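Local atomic coordinates of major capsid protein (Paramecium bursaria Chlorella virus 1, PDB entry 5TIP), a protein that self-assembles as trimers into the large icosahedral capsid of the virus, forming the bulk of its glycosylated outer shell. Residues V49-I59 with E171-V182; T304-L312 with G344-L352. All blocks are in the same frame, centred on the assembly; numbering follows the deposited sequence.

Contact 1: residues V49-I59 with E171-V182; sequences VGFGNKVSTQI and EVKLYFTLASQV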
loop_
_atom_site.group_PDB
_atom_site.type_symbol
_atom_site.label_atom_id
_atom_site.label_comp_id
_atom_site.label_asym_id
_atom_site.label_seq_id
_atom_site.Cartn_x
_atom_site.Cartn_y
_atom_site.Cartn_z
ATOM N N VAL A 49 -1.729 -28.091 26.245
ATOM C CA VAL A 49 -1.378 -27.630 24.909
ATOM C C VAL A 49 -0.658 -28.743 24.163
ATOM O O VAL A 49 0.311 -29.327 24.668
ATOM C CB VAL A 49 -0.523 -26.358 24.985
ATOM C CG1 VAL A 49 -0.014 -25.980 23.604
ATOM C CG2 VAL A 49 -1.327 -25.219 25.589
ATOM N N GLY A 50 -1.127 -29.043 22.960
ATOM C CA GLY A 50 -0.521 -30.085 22.153
ATOM C C GLY A 50 -1.302 -30.255 20.871
ATOM O O GLY A 50 -2.420 -29.750 20.724
ATOM N N PHE A 51 -0.690 -30.979 19.935
ATOM C CA PHE A 51 -1.325 -31.211 18.643
ATOM C C PHE A 51 -2.655 -31.931 18.823
ATOM O O PHE A 51 -2.731 -32.972 19.482
ATOM C CB PHE A 51 -0.399 -32.020 17.733
ATOM C CG PHE A 51 0.801 -31.254 17.254
ATOM C CD1 PHE A 51 0.657 -30.220 16.344
ATOM C CD2 PHE A 51 2.071 -31.567 17.709
ATOM C CE1 PHE A 51 1.756 -29.512 15.899
ATOM C CE2 PHE A 51 3.175 -30.861 17.265
ATOM C CZ PHE A 51 3.016 -29.832 16.361
ATOM N N GLY A 52 -3.707 -31.367 18.232
ATOM C CA GLY A 52 -5.026 -31.960 18.288
ATOM C C GLY A 52 -5.777 -31.767 19.585
ATOM O O GLY A 52 -6.802 -32.426 19.788
ATOM N N ASN A 53 -5.314 -30.884 20.465
ATOM C CA ASN A 53 -5.962 -30.650 21.746
ATOM C C ASN A 53 -6.802 -29.379 21.708
ATOM O O ASN A 53 -6.599 -28.491 20.876
ATOM C CB ASN A 53 -4.928 -30.550 22.872
ATOM C CG ASN A 53 -4.199 -31.855 23.115
ATOM O OD1 ASN A 53 -4.639 -32.918 22.676
ATOM N ND2 ASN A 53 -3.079 -31.781 23.824
ATOM N N LYS A 54 -7.764 -29.310 22.625
ATOM C CA LYS A 54 -8.616 -28.141 22.804
ATOM C C LYS A 54 -8.249 -27.449 24.109
ATOM O O LYS A 54 -8.266 -28.075 25.175
ATOM C CB LYS A 54 -10.097 -28.517 22.797
ATOM C CG LYS A 54 -10.610 -29.033 21.466
ATOM C CD LYS A 54 -12.101 -29.323 21.536
ATOM C CE LYS A 54 -12.647 -29.757 20.184
ATOM N NZ LYS A 54 -12.483 -28.705 19.147
ATOM N N VAL A 55 -7.907 -26.166 24.019
ATOM C CA VAL A 55 -7.602 -25.346 25.181
ATOM C C VAL A 55 -8.514 -24.127 25.156
ATOM O O VAL A 55 -9.078 -23.762 24.121
ATOM C CB VAL A 55 -6.121 -24.921 25.223
ATOM C CG1 VAL A 55 -5.224 -26.139 25.362
ATOM C CG2 VAL A 55 -5.766 -24.136 23.974
ATOM N N SER A 56 -8.662 -23.498 26.318
ATOM C CA SER A 56 -9.534 -22.341 26.447
ATOM C C SER A 56 -8.871 -21.296 27.330
ATOM O O SER A 56 -7.920 -21.579 28.060
ATOM C CB SER A 56 -10.904 -22.721 27.022
ATOM O OG SER A 56 -10.781 -23.214 28.344
ATOM N N THR A 57 -9.397 -20.075 27.251
ATOM C CA THR A 57 -8.897 -18.951 28.031
ATOM C C THR A 57 -10.067 -18.085 28.464
ATOM O O THR A 57 -10.910 -17.723 27.638
ATOM C CB THR A 57 -7.894 -18.117 27.221
ATOM O OG1 THR A 57 -6.610 -18.752 27.240
ATOM C CG2 THR A 57 -7.773 -16.710 27.788
ATOM N N GLN A 58 -10.111 -17.747 29.748
ATOM C CA GLN A 58 -11.063 -16.778 30.273
ATOM C C GLN A 58 -10.341 -15.448 30.432
ATOM O O GLN A 58 -9.358 -15.358 31.176
ATOM C CB GLN A 58 -11.642 -17.235 31.612
ATOM C CG GLN A 58 -12.731 -16.317 32.152
ATOM C CD GLN A 58 -13.200 -16.713 33.539
ATOM O OE1 GLN A 58 -14.148 -17.483 33.691
ATOM N NE2 GLN A 58 -12.540 -16.180 34.561
ATOM N N ILE A 59 -10.819 -14.423 29.724
ATOM C CA ILE A 59 -10.138 -13.134 29.733
ATOM C C ILE A 59 -10.177 -12.568 31.143
ATOM O O ILE A 59 -11.252 -12.296 31.691
ATOM C CB ILE A 59 -10.778 -12.171 28.727
ATOM C CG1 ILE A 59 -10.821 -12.797 27.333
ATOM C CG2 ILE A 59 -10.016 -10.855 28.692
ATOM C CD1 ILE A 59 -9.466 -13.181 26.793
ATOM N N GLU A 171 -18.821 -13.628 31.523
ATOM C CA GLU A 171 -17.440 -14.023 31.305
ATOM C C GLU A 171 -17.131 -14.036 29.814
ATOM O O GLU A 171 -17.932 -14.517 29.006
ATOM C CB GLU A 171 -17.181 -15.406 31.907
ATOM C CG GLU A 171 -17.255 -15.451 33.429
ATOM C CD GLU A 171 -17.213 -16.869 33.976
ATOM O OE1 GLU A 171 -17.204 -17.821 33.167
ATOM O OE2 GLU A 171 -17.189 -17.032 35.215
ATOM N N VAL A 172 -15.968 -13.503 29.455
ATOM C CA VAL A 172 -15.486 -13.524 28.079
ATOM C C VAL A 172 -14.451 -14.632 27.965
ATOM O O VAL A 172 -13.446 -14.630 28.688
ATOM C CB VAL A 172 -14.899 -12.166 27.664
ATOM C CG1 VAL A 172 -14.400 -12.227 26.230
ATOM C CG2 VAL A 172 -15.941 -11.074 27.817
ATOM N N LYS A 173 -14.690 -15.581 27.064
ATOM C CA LYS A 173 -13.825 -16.741 26.926
ATOM C C LYS A 173 -13.468 -16.970 25.465
ATOM O O LYS A 173 -14.230 -16.628 24.558
ATOM C CB LYS A 173 -14.484 -18.001 27.507
ATOM C CG LYS A 173 -14.716 -17.932 29.008
ATOM C CD LYS A 173 -15.180 -19.268 29.560
ATOM C CE LYS A 173 -14.095 -20.320 29.414
ATOM N NZ LYS A 173 -14.552 -21.657 29.881
ATOM N N LEU A 174 -12.294 -17.562 25.255
ATOM C CA LEU A 174 -11.827 -17.983 23.941
ATOM C C LEU A 174 -11.563 -19.479 23.979
ATOM O O LEU A 174 -10.901 -19.969 24.899
ATOM C CB LEU A 174 -10.555 -17.236 23.534
ATOM C CG LEU A 174 -10.670 -15.740 23.254
ATOM C CD1 LEU A 174 -9.288 -15.122 23.168
ATOM C CD2 LEU A 174 -11.447 -15.504 21.971
ATOM N N TYR A 175 -12.081 -20.201 22.990
ATOM C CA TYR A 175 -11.920 -21.648 22.903
ATOM C C TYR A 175 -11.072 -21.967 21.679
ATOM O O TYR A 175 -11.503 -21.745 20.543
ATOM C CB TYR A 175 -13.280 -22.340 22.829
ATOM C CG TYR A 175 -14.089 -22.189 24.094
ATOM C CD1 TYR A 175 -13.936 -23.074 25.153
ATOM C CD2 TYR A 175 -14.997 -21.150 24.236
ATOM C CE1 TYR A 175 -14.670 -22.930 26.315
ATOM C CE2 TYR A 175 -15.734 -20.998 25.391
ATOM C CZ TYR A 175 -15.569 -21.890 26.428
ATOM O OH TYR A 175 -16.307 -21.738 27.579
ATOM N N PHE A 176 -9.872 -22.486 21.911
ATOM C CA PHE A 176 -8.951 -22.818 20.836
ATOM C C PHE A 176 -8.968 -24.315 20.559
ATOM O O PHE A 176 -9.145 -25.134 21.465
ATOM C CB PHE A 176 -7.528 -22.369 21.177
ATOM C CG PHE A 176 -7.405 -20.897 21.443
ATOM C CD1 PHE A 176 -7.180 -20.009 20.405
ATOM C CD2 PHE A 176 -7.507 -20.401 22.731
ATOM C CE1 PHE A 176 -7.063 -18.655 20.644
ATOM C CE2 PHE A 176 -7.390 -19.047 22.978
ATOM C CZ PHE A 176 -7.167 -18.173 21.932
ATOM N N THR A 177 -8.773 -24.665 19.291
ATOM C CA THR A 177 -8.590 -26.047 18.867
ATOM C C THR A 177 -7.329 -26.107 18.024
ATOM O O THR A 177 -7.226 -25.406 17.012
ATOM C CB THR A 177 -9.793 -26.553 18.065
ATOM O OG1 THR A 177 -10.972 -26.502 18.879
ATOM C CG2 THR A 177 -9.564 -27.982 17.599
ATOM N N LEU A 178 -6.369 -26.927 18.442
ATOM C CA LEU A 178 -5.098 -27.026 17.742
ATOM C C LEU A 178 -5.156 -28.112 16.681
ATOM O O LEU A 178 -5.763 -29.167 16.884
ATOM C CB LEU A 178 -3.957 -27.315 18.716
ATOM C CG LEU A 178 -3.694 -26.264 19.789
ATOM C CD1 LEU A 178 -2.383 -26.573 20.485
ATOM C CD2 LEU A 178 -3.679 -24.870 19.181
ATOM N N ALA A 179 -4.522 -27.842 15.543
ATOM C CA ALA A 179 -4.480 -28.821 14.469
ATOM C C ALA A 179 -3.696 -30.051 14.906
ATOM O O ALA A 179 -2.813 -29.982 15.765
ATOM C CB ALA A 179 -3.851 -28.211 13.216
ATOM N N SER A 180 -4.032 -31.191 14.306
ATOM C CA SER A 180 -3.360 -32.435 14.659
ATOM C C SER A 180 -2.055 -32.594 13.891
ATOM O O SER A 180 -1.016 -32.918 14.477
ATOM C CB SER A 180 -4.287 -33.621 14.395
ATOM O OG SER A 180 -5.492 -33.490 15.127
ATOM N N GLN A 181 -2.089 -32.359 12.582
ATOM C CA GLN A 181 -0.938 -32.572 11.717
ATOM C C GLN A 181 -0.639 -31.284 10.965
ATOM O O GLN A 181 -1.520 -30.739 10.293
ATOM C CB GLN A 181 -1.204 -33.715 10.732
ATOM C CG GLN A 181 -1.736 -34.977 11.392
ATOM C CD GLN A 181 -1.907 -36.123 10.418
ATOM O OE1 GLN A 181 -1.758 -35.951 9.209
ATOM N NE2 GLN A 181 -2.211 -37.305 10.942
ATOM N N VAL A 182 0.598 -30.805 11.077
ATOM C CA VAL A 182 1.033 -29.566 10.439
ATOM C C VAL A 182 2.240 -29.883 9.566
ATOM O O VAL A 182 3.277 -30.334 10.070
ATOM C CB VAL A 182 1.363 -28.471 11.465
ATOM C CG1 VAL A 182 1.804 -27.210 10.753
ATOM C CG2 VAL A 182 0.156 -28.191 12.348
HETATM O O HOH W 1 -14.050 -12.726 31.538
#

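Contact 2: residues T304-L312 with G344-L352; sequences TYNEQLAVL and GVTPAGVYL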
loop_
_atom_site.group_PDB
_atom_site.type_symbol
_atom_site.label_atom_id
_atom_site.label_comp_id
_atom_site.label_asym_id
_atom_site.label_seq_id
_atom_site.Cartn_x
_atom_site.Cartn_y
_atom_site.Cartn_z
ATOM N N THR A 304 -0.724 -19.439 -5.812
ATOM C CA THR A 304 -0.363 -19.052 -7.168
ATOM C C THR A 304 -1.329 -17.978 -7.645
ATOM O O THR A 304 -2.429 -17.822 -7.109
ATOM C CB THR A 304 -0.386 -20.246 -8.130
ATOM O OG1 THR A 304 0.153 -19.850 -9.396
ATOM C CG2 THR A 304 -1.810 -20.734 -8.337
ATOM N N TYR A 305 -0.896 -17.239 -8.663
ATOM C CA TYR A 305 -1.743 -16.272 -9.344
ATOM C C TYR A 305 -2.190 -16.761 -10.712
ATOM O O TYR A 305 -2.889 -16.032 -11.423
ATOM C CB TYR A 305 -1.020 -14.926 -9.478
ATOM C CG TYR A 305 -0.760 -14.249 -8.152
ATOM C CD1 TYR A 305 -1.802 -13.708 -7.414
ATOM C CD2 TYR A 305 0.526 -14.146 -7.642
ATOM C CE1 TYR A 305 -1.575 -13.089 -6.201
ATOM C CE2 TYR A 305 0.764 -13.524 -6.429
ATOM C CZ TYR A 305 -0.291 -12.998 -5.713
ATOM O OH TYR A 305 -0.068 -12.378 -4.505
ATOM N N ASN A 306 -1.808 -17.976 -11.093
ATOM C CA ASN A 306 -2.107 -18.506 -12.417
ATOM C C ASN A 306 -3.562 -18.953 -12.454
ATOM O O ASN A 306 -3.934 -19.935 -11.803
ATOM C CB ASN A 306 -1.168 -19.662 -12.745
ATOM C CG ASN A 306 -1.133 -19.977 -14.222
ATOM O OD1 ASN A 306 -2.064 -19.654 -14.957
ATOM N ND2 ASN A 306 -0.053 -20.608 -14.667
ATOM N N GLU A 307 -4.388 -18.224 -13.209
ATOM C CA GLU A 307 -5.793 -18.593 -13.343
ATOM C C GLU A 307 -5.957 -19.935 -14.045
ATOM O O GLU A 307 -6.949 -20.638 -13.818
ATOM C CB GLU A 307 -6.547 -17.489 -14.090
ATOM C CG GLU A 307 -7.966 -17.846 -14.502
ATOM C CD GLU A 307 -8.866 -18.163 -13.319
ATOM O OE1 GLU A 307 -8.603 -17.654 -12.207
ATOM O OE2 GLU A 307 -9.834 -18.931 -13.504
ATOM N N GLN A 308 -4.989 -20.318 -14.884
ATOM C CA GLN A 308 -5.074 -21.584 -15.600
ATOM C C GLN A 308 -5.161 -22.775 -14.654
ATOM O O GLN A 308 -5.681 -23.827 -15.043
ATOM C CB GLN A 308 -3.867 -21.739 -16.529
ATOM C CG GLN A 308 -3.986 -22.878 -17.525
ATOM C CD GLN A 308 -4.937 -22.548 -18.659
ATOM O OE1 GLN A 308 -4.631 -21.721 -19.518
ATOM N NE2 GLN A 308 -6.105 -23.180 -18.656
ATOM N N LEU A 309 -4.669 -22.636 -13.425
ATOM C CA LEU A 309 -4.700 -23.709 -12.441
ATOM C C LEU A 309 -5.919 -23.654 -11.525
ATOM O O LEU A 309 -6.069 -24.532 -10.669
ATOM C CB LEU A 309 -3.419 -23.694 -11.600
ATOM C CG LEU A 309 -2.103 -23.828 -12.372
ATOM C CD1 LEU A 309 -0.917 -23.787 -11.423
ATOM C CD2 LEU A 309 -2.090 -25.113 -13.185
ATOM N N ALA A 310 -6.782 -22.650 -11.673
ATOM C CA ALA A 310 -8.033 -22.613 -10.929
ATOM C C ALA A 310 -9.078 -23.486 -11.619
ATOM O O ALA A 310 -8.976 -23.798 -12.809
ATOM C CB ALA A 310 -8.535 -21.176 -10.794
ATOM N N VAL A 311 -10.099 -23.882 -10.859
ATOM C CA VAL A 311 -11.004 -24.923 -11.337
ATOM C C VAL A 311 -12.338 -24.343 -11.795
ATOM O O VAL A 311 -13.008 -24.913 -12.666
ATOM C CB VAL A 311 -11.204 -25.999 -10.253
ATOM C CG1 VAL A 311 -11.982 -25.450 -9.065
ATOM C CG2 VAL A 311 -11.868 -27.241 -10.833
ATOM N N LEU A 312 -12.739 -23.209 -11.224
ATOM C CA LEU A 312 -14.055 -22.647 -11.503
ATOM C C LEU A 312 -14.059 -21.956 -12.863
ATOM O O LEU A 312 -13.231 -21.078 -13.124
ATOM C CB LEU A 312 -14.464 -21.668 -10.404
ATOM C CG LEU A 312 -15.877 -21.093 -10.535
ATOM C CD1 LEU A 312 -16.928 -22.198 -10.528
ATOM C CD2 LEU A 312 -16.164 -20.071 -9.442
ATOM N N GLY A 344 -6.269 -4.767 -3.813
ATOM C CA GLY A 344 -5.038 -5.510 -3.630
ATOM C C GLY A 344 -4.823 -6.494 -4.760
ATOM O O GLY A 344 -5.078 -6.174 -5.924
ATOM N N VAL A 345 -4.356 -7.697 -4.435
ATOM C CA VAL A 345 -4.251 -8.781 -5.405
ATOM C C VAL A 345 -4.601 -10.081 -4.694
ATOM O O VAL A 345 -4.160 -10.321 -3.564
ATOM C CB VAL A 345 -2.857 -8.855 -6.065
ATOM C CG1 VAL A 345 -1.782 -9.258 -5.067
ATOM C CG2 VAL A 345 -2.880 -9.811 -7.247
ATOM N N THR A 346 -5.426 -10.901 -5.335
ATOM C CA THR A 346 -5.914 -12.128 -4.740
ATOM C C THR A 346 -5.392 -13.322 -5.525
ATOM O O THR A 346 -5.552 -13.365 -6.754
ATOM C CB THR A 346 -7.450 -12.152 -4.710
ATOM O OG1 THR A 346 -7.926 -11.109 -3.852
ATOM C CG2 THR A 346 -7.953 -13.489 -4.194
ATOM N N PRO A 347 -4.766 -14.297 -4.869
ATOM C CA PRO A 347 -4.270 -15.469 -5.596
ATOM C C PRO A 347 -5.412 -16.259 -6.215
ATOM O O PRO A 347 -6.555 -16.208 -5.755
ATOM C CB PRO A 347 -3.548 -16.279 -4.513
ATOM C CG PRO A 347 -4.167 -15.828 -3.231
ATOM C CD PRO A 347 -4.480 -14.376 -3.427
ATOM N N ALA A 348 -5.088 -16.983 -7.282
ATOM C CA ALA A 348 -6.086 -17.786 -7.971
ATOM C C ALA A 348 -6.677 -18.827 -7.028
ATOM O O ALA A 348 -6.006 -19.331 -6.123
ATOM C CB ALA A 348 -5.473 -18.466 -9.195
ATOM N N GLY A 349 -7.950 -19.146 -7.247
ATOM C CA GLY A 349 -8.649 -20.107 -6.427
ATOM C C GLY A 349 -9.446 -19.518 -5.287
ATOM O O GLY A 349 -10.178 -20.258 -4.618
ATOM N N VAL A 350 -9.330 -18.216 -5.042
ATOM C CA VAL A 350 -10.113 -17.520 -4.028
ATOM C C VAL A 350 -11.027 -16.537 -4.741
ATOM O O VAL A 350 -10.570 -15.750 -5.578
ATOM C CB VAL A 350 -9.212 -16.800 -3.009
ATOM C CG1 VAL A 350 -10.057 -16.137 -1.935
ATOM C CG2 VAL A 350 -8.227 -17.774 -2.390
ATOM N N TYR A 351 -12.316 -16.582 -4.413
ATOM C CA TYR A 351 -13.323 -15.821 -5.134
ATOM C C TYR A 351 -14.132 -14.973 -4.165
ATOM O O TYR A 351 -14.276 -15.309 -2.987
ATOM C CB TYR A 351 -14.248 -16.746 -5.929
ATOM C CG TYR A 351 -13.504 -17.730 -6.803
ATOM C CD1 TYR A 351 -13.121 -17.390 -8.093
ATOM C CD2 TYR A 351 -13.175 -18.996 -6.334
ATOM C CE1 TYR A 351 -12.438 -18.283 -8.893
ATOM C CE2 TYR A 351 -12.490 -19.894 -7.128
ATOM C CZ TYR A 351 -12.125 -19.532 -8.405
ATOM O OH TYR A 351 -11.445 -20.424 -9.200
ATOM N N LEU A 352 -14.663 -13.868 -4.683
ATOM C CA LEU A 352 -15.385 -12.894 -3.880
ATOM C C LEU A 352 -16.557 -12.339 -4.671
ATOM O O LEU A 352 -16.444 -12.092 -5.875
ATOM C CB LEU A 352 -14.462 -11.744 -3.452
ATOM C CG LEU A 352 -15.101 -10.503 -2.823
ATOM C CD1 LEU A 352 -15.470 -10.759 -1.369
ATOM C CD2 LEU A 352 -14.182 -9.298 -2.950
HETATM O O HOH W 2 -3.761 -20.032 -4.879
HETATM O O HOH W 3 -11.618 -19.971 -11.584
HETATM O O HOH W 4 -9.254 -17.763 -9.535
HETATM O O HOH W 5 -9.847 -23.195 -8.271
#

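Contact 1: residues V49-I59 with E171-V182
Val55 and Thr57 pair with Phe176 and Leu174 in an antiparallel two-strand unit at the border of a four-stranded sheet in the N-terminal jelly-roll domain of this double jelly-roll capsid protein. Strand 54-58 is outermost within the chain; strand 172-178 separates it from strand 92-99. The short strand axes approach to 4.6 Å at 165°.

Backbone bonding sets the register. Val55 and Phe176 exchange two hydrogen bonds, as do Thr57 and Leu174, and Ile59 N continues the series to Val172 O at 2.8 Å. A water spans the end of the pairing, donating to Ile59 O and accepting from Val172 N. At the other end, the type II turn Gly50-Asn53 brings Asn53 O to Leu178 N in a nearly straight bond (173°), while Gly52 N reaches Ala179 O from above the carbonyl plane.

Apolar contacts occupy the face bearing Val55, Thr57, Leu174 and Phe176. Val55 CG2 sits 3.7 Å from Phe176 CB, and Ile59 touches both Val172 and Leu174. Leu178 leans into the turn, its CD1 3.2 Å from Gly50 O; Met201 of strand 200-210 touches Val49, Val55 and Leu178. Phe51 turns its ring edge to Ala179 O and meets Val182 CG2 through CE1.

Polar groups mark the face of Lys54, Ser56, Lys173 and Tyr175. Lys173 NZ donates to Tyr175 OH, which also bonds to Glu98. Lys54 runs alongside Thr177 and bends at its last torsion (chi4 -61°), which brings NZ within 2.7 Å of Thr177 OG1, an oxygen also bonded to Asp94 OD1.

Contact 2: residues T304-L312 with G344-L352
A water-lined junction in the C-terminal jelly-roll domain joins the end of the loop before strand 312-319 to the type II turn Pro347-Val350 that leads into strand 350-354. Its single direct hydrogen bond runs from Ala348 N to Thr304 O, 2.8 Å long and in the carbonyl plane. A water reinforces it, accepting from Thr304 N and donating to Ala348 O.

Two local turns shape the loop around Ala348: Thr304 OG1 accepts from Asn306 N in an ST turn, and Asn306 OD1 accepts from Gln308 N in an Asx turn at the start of the 3-10 segment. Ala348 CB fits against this bend, 3.4 Å from Asn306 O.

Each end of the contact carries a tyrosine. Tyr305 crosses Val345 at about a right angle, CE1 lying 3.7 Å from Val345 CG2, with Thr346 O at the ring edge. Tyr351 receives Leu312 CD2 over one face, 4.1 Å from the ring centroid and 6° off its normal, a CH-pi contact. Leu312 CG lies opposite the backbone N (chi1 -176°), and CD2, about anti to CA, extends that line over the ring centre while CD1 turns aside (chi2 59°).

Water also joins Glu307 OE1 to Gly349 N; a second water on Glu307 OE2 lies doubtfully close to Leu312 O and Tyr351 OH. Glu307 additionally forms a salt bridge with Lys383.

Tyr126 of a second subunit meets Tyr305 edge-to-face. Trp263 of strand 257-266 meets the Tyr351 ring, Phe333 of helix 330-341 also touches Tyr351, and helix 109-119 packs on Pro347 through Ala117.

The two contacts lie in different jelly-roll domains, on opposite sides of the chain's centre. Their own centres are about 31 Å apart and their nearest atoms about 18 Å, which excludes direct contact between them. They follow in series along the chain, contact 1 closing before contact 2 opens. Their settings differ: contact 1 is partly buried and touches no other protein chain of the trimer, whereas contact 2 is buried and reaches a second subunit. Both remain apart from the bound glycans, with the Val182 side chain about 14 Å from a galactose and the Thr304 side chain about 11 Å from a glucose.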